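Long-range contacts in BtGH115A (Bacteroides thetaiotaomicron, PDB 5BY3), which acts as a family 115 glycoside hydrolase, a 4-O-methyl-alpha-glucuronidase with specificity for decorated arabinogalactans: residues 158-163 with 428-433; 204-209 with 443-448; 340-345 with 362-367; 374-379 with 424-429. One frame throughout, in Å; residues are numbered along the deposited sequence.

Interaction 1. Residues 158-163 with 428-433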
# COMPACT_ATOMS: atom_id res chain seq x y z
N PRO A 158 -10.82 -4.80 -15.06
CA PRO A 158 -9.81 -4.07 -14.28
C PRO A 158 -9.13 -2.89 -15.00
O PRO A 158 -8.78 -2.98 -16.20
CB PRO A 158 -8.77 -5.17 -13.95
CG PRO A 158 -8.89 -6.10 -15.09
CD PRO A 158 -10.35 -6.15 -15.43
N SER A 159 -8.94 -1.79 -14.25
CA SER A 159 -8.09 -0.68 -14.64
C SER A 159 -6.60 -1.11 -14.73
O SER A 159 -5.89 -0.71 -15.64
CB SER A 159 -8.21 0.45 -13.63
OG SER A 159 -9.44 1.15 -13.76
N VAL A 160 -6.15 -1.94 -13.79
CA VAL A 160 -4.75 -2.42 -13.78
C VAL A 160 -4.72 -3.92 -14.03
O VAL A 160 -5.55 -4.68 -13.46
CB VAL A 160 -4.01 -1.95 -12.51
CG1 VAL A 160 -2.58 -2.52 -12.40
CG2 VAL A 160 -3.98 -0.42 -12.45
N GLU A 161 -3.80 -4.36 -14.91
CA GLU A 161 -3.80 -5.75 -15.40
C GLU A 161 -3.29 -6.79 -14.38
O GLU A 161 -3.89 -7.87 -14.22
CB GLU A 161 -3.08 -5.90 -16.76
CG GLU A 161 -3.62 -7.10 -17.55
CD GLU A 161 -2.83 -7.52 -18.79
OE1 GLU A 161 -1.84 -6.87 -19.17
OE2 GLU A 161 -3.23 -8.55 -19.41
N TYR A 162 -2.22 -6.43 -13.67
CA TYR A 162 -1.72 -7.26 -12.58
C TYR A 162 -1.70 -6.48 -11.27
O TYR A 162 -1.11 -5.38 -11.19
CB TYR A 162 -0.34 -7.82 -12.90
CG TYR A 162 -0.39 -8.83 -14.01
CD1 TYR A 162 -0.67 -10.16 -13.73
CD2 TYR A 162 -0.22 -8.45 -15.34
CE1 TYR A 162 -0.73 -11.11 -14.74
CE2 TYR A 162 -0.28 -9.38 -16.36
CZ TYR A 162 -0.53 -10.71 -16.05
OH TYR A 162 -0.60 -11.64 -17.03
N ARG A 163 -2.34 -7.03 -10.24
CA ARG A 163 -2.40 -6.32 -8.97
C ARG A 163 -2.26 -7.28 -7.84
O ARG A 163 -2.81 -8.38 -7.83
CB ARG A 163 -3.64 -5.42 -8.87
CG ARG A 163 -4.88 -6.13 -9.29
CD ARG A 163 -5.87 -5.41 -10.22
NE ARG A 163 -6.88 -6.48 -10.32
CZ ARG A 163 -6.91 -7.42 -11.27
NH1 ARG A 163 -6.07 -7.37 -12.33
NH2 ARG A 163 -7.82 -8.38 -11.20
N LYS A 428 0.12 -1.42 -16.04
CA LYS A 428 0.22 -2.84 -16.29
C LYS A 428 0.18 -3.64 -14.97
O LYS A 428 -0.50 -4.68 -14.87
CB LYS A 428 1.51 -3.10 -17.10
CG LYS A 428 1.72 -4.53 -17.58
CD LYS A 428 0.81 -4.91 -18.74
CE LYS A 428 1.31 -6.24 -19.30
NZ LYS A 428 0.92 -6.43 -20.73
N MSE A 429 0.89 -3.14 -13.96
CA MSE A 429 1.23 -3.95 -12.82
C MSE A 429 1.44 -3.09 -11.60
O MSE A 429 2.33 -2.22 -11.58
CB MSE A 429 2.50 -4.72 -13.17
CG MSE A 429 2.67 -6.06 -12.47
SE MSE A 429 4.31 -7.02 -13.05
CE MSE A 429 3.70 -7.41 -14.90
N TRP A 430 0.61 -3.33 -10.58
CA TRP A 430 0.72 -2.66 -9.28
C TRP A 430 0.92 -3.71 -8.19
O TRP A 430 0.21 -4.72 -8.11
CB TRP A 430 -0.55 -1.91 -8.98
CG TRP A 430 -0.80 -0.64 -9.74
CD1 TRP A 430 -0.13 -0.14 -10.83
CD2 TRP A 430 -1.85 0.28 -9.47
NE1 TRP A 430 -0.67 1.06 -11.22
CE2 TRP A 430 -1.73 1.34 -10.40
CE3 TRP A 430 -2.87 0.33 -8.49
CZ2 TRP A 430 -2.60 2.44 -10.41
CZ3 TRP A 430 -3.73 1.42 -8.49
CH2 TRP A 430 -3.60 2.46 -9.45
N ILE A 431 1.91 -3.45 -7.35
CA ILE A 431 2.31 -4.37 -6.32
C ILE A 431 2.58 -3.59 -5.06
O ILE A 431 3.44 -2.64 -5.02
CB ILE A 431 3.59 -5.17 -6.68
CG1 ILE A 431 3.40 -6.06 -7.92
CG2 ILE A 431 4.04 -5.98 -5.46
CD1 ILE A 431 2.45 -7.25 -7.81
N LEU A 432 1.84 -4.01 -4.02
CA LEU A 432 1.89 -3.35 -2.72
C LEU A 432 2.70 -4.13 -1.68
O LEU A 432 2.40 -5.30 -1.40
CB LEU A 432 0.46 -3.13 -2.24
CG LEU A 432 0.14 -2.34 -0.96
CD1 LEU A 432 0.71 -0.93 -0.98
CD2 LEU A 432 -1.36 -2.32 -0.84
N ASN A 433 3.71 -3.49 -1.10
CA ASN A 433 4.35 -4.06 0.08
C ASN A 433 3.46 -3.86 1.29
O ASN A 433 3.18 -2.69 1.67
CB ASN A 433 5.68 -3.40 0.34
CG ASN A 433 6.48 -4.12 1.41
OD1 ASN A 433 5.91 -4.70 2.33
ND2 ASN A 433 7.78 -4.11 1.28
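Tyr162 with Met429 and Arg163 with Trp430 form the parallel pairing in which the first and last strands of the family's TIM barrel lie side by side. Two backbone bonds set the register: Tyr162 N donates to Lys428 O (2.7 Å), and Trp430 N donates to Tyr162 O over the same distance, nearly straight at 166°. Tyr162 O also takes a CA-H...O contact from Met429 CA.

Just before the strand, Val160 crosses the Trp430 indole. Its CG2 sits over the indole face near the fused bond, 3.7 Å from the centroid of the six-membered ring and 19° off the normal, a CH-pi contact. With CG1 anti to the backbone N (chi1 175°), that second methyl falls beside CG of the indole, 3.7 Å away. A hydrogen bond from Trp430 NE1 to Ile426 O limits rotation of the ring system.

On the face shared by Tyr162 and Met429, a selenomethionine, Tyr162 CB meets Met429 CG at 3.5 Å. Glu161 and Lys428 lie side by side in a salt bridge, OE1 to NZ 3.2 Å, whose hydrogen bond is weak. Arg163 turns its guanidinium away from the neighbouring strand; NH1 bonds to Gln94 and, by a bent bond, to Val160 O (3.0 Å), which lies well out of the guanidinium plane. Pairing of the first strand with the last in parallel register is the hallmark of the TIM-barrel fold.

Interaction 2. Residues 204-209 with 443-448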
# COMPACT_ATOMS: atom_id res chain seq x y z
N LEU A 204 -8.49 -12.92 -3.90
CA LEU A 204 -9.69 -13.12 -4.71
C LEU A 204 -10.78 -12.11 -4.37
O LEU A 204 -11.31 -11.41 -5.25
CB LEU A 204 -10.21 -14.56 -4.56
CG LEU A 204 -9.41 -15.74 -5.18
CD1 LEU A 204 -10.24 -17.01 -5.31
CD2 LEU A 204 -8.79 -15.40 -6.53
N ARG A 205 -11.07 -12.00 -3.07
CA ARG A 205 -12.13 -11.09 -2.62
C ARG A 205 -11.77 -9.63 -2.88
O ARG A 205 -12.66 -8.79 -2.98
CB ARG A 205 -12.40 -11.28 -1.14
CG ARG A 205 -13.11 -12.54 -0.78
CD ARG A 205 -13.48 -12.44 0.71
NE ARG A 205 -14.04 -13.66 1.32
CZ ARG A 205 -15.21 -14.20 1.00
NH1 ARG A 205 -15.96 -13.67 0.02
NH2 ARG A 205 -15.63 -15.30 1.62
N LEU A 206 -10.46 -9.33 -2.93
CA LEU A 206 -9.98 -8.00 -3.28
C LEU A 206 -9.80 -7.77 -4.80
O LEU A 206 -9.43 -6.67 -5.23
CB LEU A 206 -8.68 -7.70 -2.52
CG LEU A 206 -8.72 -7.49 -1.01
CD1 LEU A 206 -7.31 -7.53 -0.44
CD2 LEU A 206 -9.43 -6.20 -0.66
N ARG A 207 -10.10 -8.82 -5.58
CA ARG A 207 -9.90 -8.91 -7.06
C ARG A 207 -8.46 -8.75 -7.50
O ARG A 207 -8.19 -8.25 -8.57
CB ARG A 207 -10.79 -7.93 -7.87
CG ARG A 207 -12.27 -7.88 -7.54
CD ARG A 207 -12.53 -6.63 -6.71
NE ARG A 207 -13.89 -6.16 -6.88
CZ ARG A 207 -14.34 -4.95 -6.61
NH1 ARG A 207 -13.56 -3.97 -6.14
NH2 ARG A 207 -15.62 -4.72 -6.85
N ALA A 208 -7.53 -9.14 -6.64
CA ALA A 208 -6.11 -9.09 -6.92
C ALA A 208 -5.80 -10.43 -7.58
O ALA A 208 -6.54 -11.43 -7.37
CB ALA A 208 -5.33 -8.91 -5.63
N ASN A 209 -4.74 -10.46 -8.38
CA ASN A 209 -4.41 -11.70 -9.11
C ASN A 209 -3.00 -12.21 -8.91
O ASN A 209 -2.69 -13.32 -9.35
CB ASN A 209 -4.76 -11.60 -10.60
CG ASN A 209 -4.10 -10.43 -11.29
OD1 ASN A 209 -3.16 -9.81 -10.76
ND2 ASN A 209 -4.60 -10.10 -12.49
N GLN A 443 -5.81 0.53 3.83
CA GLN A 443 -4.94 0.99 2.70
C GLN A 443 -4.86 -0.03 1.55
O GLN A 443 -4.89 0.35 0.37
CB GLN A 443 -3.53 1.36 3.16
CG GLN A 443 -3.44 2.58 4.10
CD GLN A 443 -3.51 2.24 5.60
OE1 GLN A 443 -3.94 1.14 5.99
NE2 GLN A 443 -3.11 3.18 6.45
N ILE A 444 -4.81 -1.31 1.91
CA ILE A 444 -4.75 -2.42 1.00
C ILE A 444 -6.01 -2.40 0.14
O ILE A 444 -5.93 -2.51 -1.08
CB ILE A 444 -4.60 -3.77 1.75
CG1 ILE A 444 -3.22 -3.84 2.44
CG2 ILE A 444 -4.81 -4.97 0.81
CD1 ILE A 444 -3.08 -4.95 3.48
N GLU A 445 -7.17 -2.24 0.76
CA GLU A 445 -8.39 -2.28 -0.01
C GLU A 445 -8.52 -1.03 -0.90
O GLU A 445 -8.99 -1.11 -2.04
CB GLU A 445 -9.61 -2.44 0.89
CG GLU A 445 -10.90 -2.68 0.12
CD GLU A 445 -12.08 -2.99 1.01
OE1 GLU A 445 -11.88 -3.50 2.13
OE2 GLU A 445 -13.22 -2.73 0.58
N LEU A 446 -8.08 0.11 -0.38
CA LEU A 446 -8.02 1.31 -1.20
C LEU A 446 -7.16 1.06 -2.46
O LEU A 446 -7.62 1.24 -3.57
CB LEU A 446 -7.50 2.50 -0.39
CG LEU A 446 -7.40 3.87 -1.10
CD1 LEU A 446 -8.75 4.35 -1.70
CD2 LEU A 446 -6.81 4.89 -0.14
N PHE A 447 -5.91 0.65 -2.26
CA PHE A 447 -5.03 0.31 -3.33
C PHE A 447 -5.70 -0.65 -4.33
O PHE A 447 -5.61 -0.45 -5.52
CB PHE A 447 -3.76 -0.32 -2.73
CG PHE A 447 -2.58 -0.37 -3.67
CD1 PHE A 447 -2.36 -1.48 -4.48
CD2 PHE A 447 -1.66 0.68 -3.70
CE1 PHE A 447 -1.26 -1.53 -5.33
CE2 PHE A 447 -0.55 0.63 -4.55
CZ PHE A 447 -0.36 -0.49 -5.35
N MSE A 448 -6.39 -1.67 -3.82
CA MSE A 448 -6.93 -2.74 -4.68
C MSE A 448 -8.13 -2.26 -5.42
O MSE A 448 -8.32 -2.68 -6.58
CB MSE A 448 -7.23 -4.08 -3.99
CG MSE A 448 -5.98 -4.78 -3.46
SE MSE A 448 -4.55 -5.05 -4.79
CE MSE A 448 -3.07 -4.91 -3.53
O HOH W 1 -7.76 -5.55 -7.21
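Leu206 opens the contact where helix 193-205 ends against helix 441-452, and its two methyls reach two successive residues of that second helix. CD1 meets Ile444 CG2 at 3.8 Å and CD2 meets Glu445 CG at 3.9 Å, the leucine lying across both side chains at about a right angle. Nearer the backbone, Leu206 O approaches Met448 CB (3.6 Å).

Arg207 follows with positive phi (60°) and closes a Schellman motif, its N bonded back to Leu204 O at 2.9 Å. This turn leads the chain to Ala208, whose CB touches the selenium of Met448, SE, at 4.0 Å. The selenomethionine is bent at chi2 (-54°), which places SE in that contact.

A water lies between the backbones, 2.8 Å from Leu206 O and 3.0 Å from Met448 O, and can bridge them. More acceptors surround it than it has protons, so it cannot donate to all of them at once. Only the aliphatic part of Glu445 takes part here, since its carboxylate is held by Trp132, Trp469 and Arg472.

The direct contacts are apolar side chains plus one carbonyl oxygen against a methylene, so the fit rests on shape and burial rather than on directional bonds between the segments.

Interaction 3. Residues 340-345 with 362-367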
# COMPACT_ATOMS: atom_id res chain seq x y z
N VAL A 340 9.01 -9.20 -15.81
CA VAL A 340 9.13 -7.89 -15.17
C VAL A 340 10.60 -7.58 -14.88
O VAL A 340 11.38 -8.45 -14.49
CB VAL A 340 8.21 -7.77 -13.89
CG1 VAL A 340 8.63 -8.72 -12.77
CG2 VAL A 340 8.13 -6.33 -13.34
N PHE A 341 10.96 -6.32 -15.07
CA PHE A 341 12.23 -5.83 -14.62
C PHE A 341 11.98 -4.71 -13.62
O PHE A 341 11.23 -3.75 -13.93
CB PHE A 341 13.08 -5.34 -15.81
CG PHE A 341 14.40 -4.74 -15.41
CD1 PHE A 341 15.36 -5.50 -14.69
CD2 PHE A 341 14.69 -3.40 -15.70
CE1 PHE A 341 16.57 -4.94 -14.29
CE2 PHE A 341 15.92 -2.85 -15.31
CZ PHE A 341 16.85 -3.62 -14.61
N ILE A 342 12.59 -4.84 -12.43
CA ILE A 342 12.30 -3.94 -11.30
C ILE A 342 13.55 -3.18 -10.87
O ILE A 342 14.35 -3.72 -10.11
CB ILE A 342 11.70 -4.69 -10.07
CG1 ILE A 342 10.62 -5.64 -10.53
CG2 ILE A 342 11.11 -3.69 -9.05
CD1 ILE A 342 10.34 -6.73 -9.54
N PRO A 343 13.73 -1.94 -11.38
CA PRO A 343 14.86 -1.08 -10.97
C PRO A 343 14.58 -0.31 -9.64
O PRO A 343 14.22 0.87 -9.62
CB PRO A 343 15.08 -0.17 -12.19
CG PRO A 343 13.74 -0.09 -12.85
CD PRO A 343 12.91 -1.29 -12.42
N TYR A 344 14.72 -1.06 -8.55
CA TYR A 344 14.55 -0.61 -7.18
C TYR A 344 15.94 -0.25 -6.64
O TYR A 344 16.94 -0.88 -7.02
CB TYR A 344 13.93 -1.77 -6.40
CG TYR A 344 13.76 -1.58 -4.92
CD1 TYR A 344 12.93 -0.58 -4.40
CD2 TYR A 344 14.42 -2.41 -4.03
CE1 TYR A 344 12.77 -0.42 -3.02
CE2 TYR A 344 14.27 -2.28 -2.65
CZ TYR A 344 13.45 -1.29 -2.14
OH TYR A 344 13.31 -1.17 -0.76
N LYS A 345 15.98 0.74 -5.74
CA LYS A 345 17.23 1.24 -5.11
C LYS A 345 18.30 1.52 -6.20
O LYS A 345 18.00 2.27 -7.13
CB LYS A 345 17.69 0.35 -3.93
CG LYS A 345 16.79 0.41 -2.69
CD LYS A 345 17.48 -0.22 -1.47
CE LYS A 345 16.88 0.22 -0.14
NZ LYS A 345 16.03 -0.81 0.55
N THR A 362 7.86 -5.89 -18.85
CA THR A 362 7.24 -4.82 -18.03
C THR A 362 8.32 -4.12 -17.23
O THR A 362 9.14 -4.78 -16.58
CB THR A 362 6.18 -5.40 -17.07
OG1 THR A 362 5.36 -6.35 -17.77
CG2 THR A 362 5.31 -4.28 -16.46
N LEU A 363 8.34 -2.78 -17.30
CA LEU A 363 9.29 -2.02 -16.47
C LEU A 363 8.61 -1.60 -15.14
O LEU A 363 7.60 -0.88 -15.14
CB LEU A 363 9.80 -0.78 -17.20
CG LEU A 363 10.60 -0.90 -18.51
CD1 LEU A 363 10.92 0.49 -19.02
CD2 LEU A 363 11.90 -1.69 -18.37
N MSE A 364 9.16 -2.03 -14.01
CA MSE A 364 8.49 -1.73 -12.74
C MSE A 364 9.14 -0.62 -11.92
O MSE A 364 10.14 -0.81 -11.24
CB MSE A 364 8.23 -2.97 -11.90
CG MSE A 364 7.05 -2.66 -10.98
SE MSE A 364 6.95 -4.16 -9.72
CE MSE A 364 5.26 -4.68 -10.54
N TRP A 365 8.51 0.53 -11.93
CA TRP A 365 9.00 1.65 -11.13
C TRP A 365 8.73 1.45 -9.63
O TRP A 365 7.87 0.64 -9.23
CB TRP A 365 8.46 2.96 -11.70
CG TRP A 365 8.61 2.97 -13.20
CD1 TRP A 365 7.62 2.96 -14.14
CD2 TRP A 365 9.85 2.90 -13.92
NE1 TRP A 365 8.16 2.94 -15.41
CE2 TRP A 365 9.53 2.90 -15.31
CE3 TRP A 365 11.20 2.87 -13.54
CZ2 TRP A 365 10.51 2.87 -16.30
CZ3 TRP A 365 12.18 2.83 -14.54
CH2 TRP A 365 11.83 2.83 -15.89
N CYS A 366 9.51 2.16 -8.82
CA CYS A 366 9.46 1.98 -7.38
C CYS A 366 9.21 3.28 -6.65
O CYS A 366 9.65 4.33 -7.10
CB CYS A 366 10.77 1.38 -6.93
SG CYS A 366 10.85 -0.31 -7.50
N ASP A 367 8.51 3.21 -5.51
CA ASP A 367 8.41 4.37 -4.63
C ASP A 367 9.68 4.39 -3.78
O ASP A 367 10.47 3.48 -3.89
CB ASP A 367 7.13 4.30 -3.79
CG ASP A 367 7.22 3.31 -2.60
OD1 ASP A 367 8.26 2.61 -2.38
OD2 ASP A 367 6.24 3.26 -1.86
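Phe341 O receives the shortest polar bond of this contact, 2.7 Å from Met364 N, and the partner bond runs from Phe341 N to Thr362 O (2.8 Å), straight at 171°. Together they set two parallel strands in register. The next amide in this alternation would belong to residue 343, but Pro343 has no N-H, and its CD instead sits 3.0 Å from Met364 O. Regular pairing stops there, and Pro343 becomes the centre of an inverse gamma turn.

Side chains carry the contact onward. Val340 CG2 meets CB of the selenomethionine Met364 at 3.7 Å, and Ile342 runs alongside Met364, pointing the same way. Pro343 CG meets CZ3 of Trp365 (3.7 Å), whose NE1 bonds to Asn388. With SG anti to the carbonyl carbon (chi1 -70°), the Cys366 sulfur lies 3.6 Å from Tyr344 CB and 5.0 Å from the centroid of the Tyr344 ring, an oblique sulfur-aromatic contact.

The pair belongs to the beta-alpha-beta unit formed by strand 339-341, helix 347-352 and strand 362-366. Strand 290-291 flanks it beside Val340 and strand 388-393 beside Leu363, while Met364 also touches Met429 and Ile431 of strand 429-433.

Interaction 4. Residues 374-379 with 424-429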
# COMPACT_ATOMS: atom_id res chain seq x y z
N ARG A 374 9.42 7.18 -7.28
CA ARG A 374 10.69 7.80 -7.77
C ARG A 374 10.67 8.13 -9.29
O ARG A 374 11.23 9.14 -9.72
CB ARG A 374 11.93 6.98 -7.40
CG ARG A 374 12.25 6.92 -5.90
CD ARG A 374 13.76 6.86 -5.72
NE ARG A 374 14.21 6.89 -4.34
CZ ARG A 374 14.65 7.97 -3.71
NH1 ARG A 374 14.72 9.16 -4.33
NH2 ARG A 374 15.04 7.87 -2.45
N HIS A 375 10.00 7.31 -10.10
CA HIS A 375 10.06 7.53 -11.54
C HIS A 375 8.77 7.25 -12.25
O HIS A 375 8.16 6.18 -12.08
CB HIS A 375 11.22 6.75 -12.19
CG HIS A 375 11.36 7.01 -13.65
ND1 HIS A 375 12.17 8.01 -14.16
CD2 HIS A 375 10.75 6.44 -14.72
CE1 HIS A 375 12.07 8.02 -15.47
NE2 HIS A 375 11.21 7.09 -15.84
N PHE A 376 8.38 8.23 -13.06
CA PHE A 376 7.25 8.15 -13.99
C PHE A 376 7.72 7.97 -15.45
O PHE A 376 8.68 8.63 -15.87
CB PHE A 376 6.38 9.40 -13.83
CG PHE A 376 5.73 9.50 -12.49
CD1 PHE A 376 6.39 10.14 -11.43
CD2 PHE A 376 4.47 8.91 -12.26
CE1 PHE A 376 5.80 10.22 -10.16
CE2 PHE A 376 3.89 8.98 -11.00
CZ PHE A 376 4.55 9.65 -9.95
N PRO A 377 7.03 7.09 -16.23
CA PRO A 377 7.50 6.69 -17.57
C PRO A 377 7.58 7.86 -18.51
O PRO A 377 6.62 8.64 -18.59
CB PRO A 377 6.43 5.71 -18.07
CG PRO A 377 5.56 5.40 -16.90
CD PRO A 377 5.68 6.55 -15.95
N THR A 378 8.74 8.00 -19.17
CA THR A 378 8.89 8.91 -20.31
C THR A 378 8.04 8.35 -21.45
O THR A 378 7.80 7.12 -21.50
CB THR A 378 10.34 9.07 -20.79
OG1 THR A 378 10.78 7.85 -21.41
CG2 THR A 378 11.30 9.48 -19.64
N ALA A 379 7.60 9.24 -22.35
CA ALA A 379 6.72 8.92 -23.50
C ALA A 379 7.20 7.69 -24.22
O ALA A 379 6.39 6.85 -24.65
CB ALA A 379 6.63 10.10 -24.45
N GLN A 424 -0.00 8.92 -15.50
CA GLN A 424 1.28 8.92 -16.17
C GLN A 424 1.58 7.60 -16.89
O GLN A 424 2.69 7.38 -17.33
CB GLN A 424 2.43 9.32 -15.23
CG GLN A 424 2.34 10.74 -14.65
CD GLN A 424 2.34 11.84 -15.70
OE1 GLN A 424 1.52 12.77 -15.64
NE2 GLN A 424 3.24 11.75 -16.65
N GLY A 425 0.59 6.72 -17.02
CA GLY A 425 0.76 5.54 -17.84
C GLY A 425 1.33 4.30 -17.16
O GLY A 425 1.67 3.34 -17.85
N ILE A 426 1.41 4.30 -15.82
CA ILE A 426 1.75 3.06 -15.08
C ILE A 426 0.45 2.25 -14.90
O ILE A 426 -0.31 2.49 -13.95
CB ILE A 426 2.46 3.35 -13.74
CG1 ILE A 426 3.73 4.16 -13.98
CG2 ILE A 426 2.72 2.06 -12.97
CD1 ILE A 426 4.51 4.62 -12.76
N GLN A 427 0.18 1.32 -15.82
CA GLN A 427 -1.13 0.66 -15.92
C GLN A 427 -1.08 -0.87 -16.04
O GLN A 427 -2.12 -1.55 -16.16
CB GLN A 427 -1.92 1.20 -17.10
CG GLN A 427 -2.08 2.72 -17.17
CD GLN A 427 -3.08 3.18 -18.22
OE1 GLN A 427 -3.67 2.38 -18.96
NE2 GLN A 427 -3.28 4.48 -18.29
N LYS A 428 0.12 -1.42 -16.04
CA LYS A 428 0.22 -2.84 -16.29
C LYS A 428 0.18 -3.64 -14.97
O LYS A 428 -0.50 -4.68 -14.87
CB LYS A 428 1.51 -3.10 -17.10
CG LYS A 428 1.72 -4.53 -17.58
CD LYS A 428 0.81 -4.91 -18.74
CE LYS A 428 1.31 -6.24 -19.30
NZ LYS A 428 0.92 -6.43 -20.73
N MSE A 429 0.89 -3.14 -13.96
CA MSE A 429 1.23 -3.95 -12.82
C MSE A 429 1.44 -3.09 -11.60
O MSE A 429 2.33 -2.22 -11.58
CB MSE A 429 2.50 -4.72 -13.17
CG MSE A 429 2.67 -6.06 -12.47
SE MSE A 429 4.31 -7.02 -13.05
CE MSE A 429 3.70 -7.41 -14.90
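Gln424 and Gly425 end helix 411-423 in a Schellman motif, and this turn lies against Phe376 and Pro377 of an extended loop, the CA atoms of Phe376 and Gln424 being 6.4 Å apart. Gly425, at phi 89°, takes a backbone conformation that suits glycine, and its N bonds back to Tyr422 O in the last helical turn. The contact belongs to the lead-in to barrel strand 429-433, where the loop that follows strand 362-366 packs on the helix end.

Phe376 offers its CD2 to the first carbons of Gln424, 3.6 Å from CB and 3.7 Å from CG. The two side chains cross at about a right angle, and the amide plane of Gln424 stands 88° from the phenyl plane. A glutamine CG anti to the carbonyl carbon (chi1 -63°) is what sets that atom beside Phe376 CD2.

Pro377 fits against both the turn and the residue beyond it. Its CD approaches Gln424 O at 3.4 Å, and Ile426 CG1 packs on two carbons of the proline ring, 3.7 Å from both CD and CG of Pro377. No hydrogen bond joins the two segments. Next in sequence, Thr378 occupies the N-cap position of helix 379-383, and Glu381 of that helix bonds to His375 NE2 and Thr378 N. Ile426 is extended beyond CG1, and its terminal methyl, CD1, comes to 4.0 Å from His375 O.

In the fold
All four contacts lie within the family 115 range that builds the TIM barrel. Interaction 1 joins the first and last strands of its parallel sheet, and interaction 3 pairs two strands further round, the centres about 13 Å apart. Interaction 4 shares Lys428 and Met429 with interaction 1 and touches interaction 3, from Arg374 N to Cys366 O. The centres of interactions 1 and 2 are about 10 Å apart; Arg163 NH2 probably hydrogen-bonds to Arg207 O, and Arg163 O to Asn209 N. Along the chain, the segments of interactions 1 and 2 alternate. Interaction 3 is nested inside both their loops, and interaction 4 follows it within that of interaction 2, so segments far apart in sequence lie side by side in the closed barrel.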